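Local structure of Nitrate/nitrite sensor protein NarX (3EZI) at residues A[95-99]-A[100-104]. The protein senses nitrate and nitrite as a membrane-bound histidine kinase, signalling nitrate to NarL and both anions to NarP. Numbering follows the deposited sequence.
Sequences QLVSG and FDRTT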
# COMPACT_ATOMS: atom_id res chain seq x y z
N GLN A 95 -0.31 -2.11 10.63
CA GLN A 95 -0.85 -3.29 11.32
C GLN A 95 -0.25 -4.57 10.71
O GLN A 95 0.10 -5.53 11.42
CB GLN A 95 -2.38 -3.31 11.20
CG GLN A 95 -3.08 -4.36 12.04
CD GLN A 95 -4.61 -4.27 11.92
OE1 GLN A 95 -5.19 -4.58 10.88
NE2 GLN A 95 -5.27 -3.82 12.99
N LEU A 96 -0.15 -4.61 9.38
CA LEU A 96 0.44 -5.78 8.72
C LEU A 96 1.89 -6.03 9.24
O LEU A 96 2.25 -7.16 9.59
CB LEU A 96 0.45 -5.55 7.18
CG LEU A 96 1.11 -6.68 6.38
CD1 LEU A 96 0.20 -7.88 6.35
CD2 LEU A 96 1.44 -6.18 4.95
N VAL A 97 2.69 -4.98 9.32
CA VAL A 97 4.08 -5.08 9.79
C VAL A 97 4.13 -5.61 11.23
O VAL A 97 5.01 -6.39 11.59
CB VAL A 97 4.75 -3.70 9.73
CG1 VAL A 97 6.07 -3.69 10.49
CG2 VAL A 97 4.97 -3.29 8.24
N SER A 98 3.16 -5.18 12.05
CA SER A 98 3.11 -5.59 13.46
C SER A 98 2.94 -7.10 13.58
O SER A 98 3.53 -7.72 14.47
CB SER A 98 1.95 -4.88 14.21
OG SER A 98 0.66 -5.39 13.88
N GLY A 99 2.15 -7.67 12.67
CA GLY A 99 1.88 -9.10 12.67
C GLY A 99 2.97 -10.02 12.10
O GLY A 99 2.89 -11.24 12.23
N PHE A 100 3.98 -9.47 11.46
CA PHE A 100 5.05 -10.32 10.94
C PHE A 100 5.98 -10.70 12.10
O PHE A 100 6.06 -9.98 13.10
CB PHE A 100 5.90 -9.59 9.89
CG PHE A 100 5.23 -9.40 8.55
CD1 PHE A 100 4.54 -10.44 7.93
CD2 PHE A 100 5.35 -8.19 7.88
CE1 PHE A 100 3.99 -10.27 6.66
CE2 PHE A 100 4.81 -8.02 6.61
CZ PHE A 100 4.13 -9.06 6.00
N ASP A 101 6.69 -11.82 11.97
CA ASP A 101 7.66 -12.22 13.02
C ASP A 101 8.90 -11.39 12.67
O ASP A 101 9.53 -11.60 11.63
CB ASP A 101 7.98 -13.73 12.98
CG ASP A 101 8.85 -14.21 14.17
OD1 ASP A 101 9.77 -13.47 14.60
OD2 ASP A 101 8.63 -15.34 14.67
N ARG A 102 9.22 -10.42 13.54
CA ARG A 102 10.35 -9.52 13.36
C ARG A 102 11.59 -9.97 14.16
O ARG A 102 12.57 -9.20 14.29
CB ARG A 102 9.92 -8.10 13.80
CG ARG A 102 8.92 -7.38 12.86
CD ARG A 102 8.12 -6.26 13.55
NE ARG A 102 7.19 -6.80 14.53
CZ ARG A 102 7.35 -6.72 15.86
NH1 ARG A 102 8.41 -6.10 16.38
NH2 ARG A 102 6.46 -7.30 16.67
N THR A 103 11.59 -11.19 14.70
CA THR A 103 12.75 -11.66 15.48
C THR A 103 13.95 -12.13 14.63
O THR A 103 13.79 -12.60 13.50
CB THR A 103 12.34 -12.78 16.46
OG1 THR A 103 11.97 -13.96 15.72
CG2 THR A 103 11.19 -12.31 17.34
N THR A 104 15.16 -12.01 15.18
CA THR A 104 16.39 -12.38 14.47
C THR A 104 16.39 -13.73 13.72
O THR A 104 16.89 -13.73 12.58
CB THR A 104 17.66 -12.29 15.40
OG1 THR A 104 17.42 -12.94 16.66
CG2 THR A 104 18.03 -10.84 15.65
O HOH W 1 3.49 -8.12 17.17
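Over one face of the Phe-100 ring lies the carbonyl oxygen of Leu-96, shifted toward the rim and 3.7 Å from Phe-100 CD2, while Val-97 CA approaches obliquely. The other flat group, the guanidinium of Arg-102, has Ser-98 O at its edge, near its plane. Together they illustrate how a chain leaves the C-terminal end of a helix in the periplasmic, all-helical sensor domain of NarX: helix 82-99 runs into a loop, whose Phe-100 and Arg-102 approach the carbonyls of Leu-96, Val-97 and Ser-98. Phe-100 N donates to Val-97 O at 3.3 Å, arriving well above the carbonyl plane, and only weakly to Leu-96 O, which also accepts from Gln-54 NE2. With CG anti to its carbonyl carbon (chi1 -74°), Phe-100 points its ring largely crosswise to the helix, beside the Leu-96 side chain; its CE2 and CZ both lie 3.9 Å from Leu-96 CG, CD1 and CD2 of the leucine only slightly farther off. Ile-6 of helix 3-22 and Leu-45 and Ala-48 of helix 43-52 touch this buried ring, tying the helix exit to the bundle. An alanine in place of Phe-100 would probably leave the Leu-96 branch without its aromatic neighbour and open a gap toward Ile-6 and Leu-45. Farther on, Asp-101 forms an Asx turn, its OD1 accepting both Thr-103 N at 2.9 Å and Thr-103 OG1, so two donors grip one carboxylate oxygen. Arg-102 lays CD 3.7 Å from Val-97 O, and a bend at chi3 (-69°) turns NE and the guanidinium toward the carbonyls of Val-97 and Ser-98. Its NH2 makes no direct hydrogen bond to Ser-98 O; a water bridges them, donating to Ser-98 O at 2.7 Å and accepting a weak bond from Arg-102 NH2 at 3.1 Å.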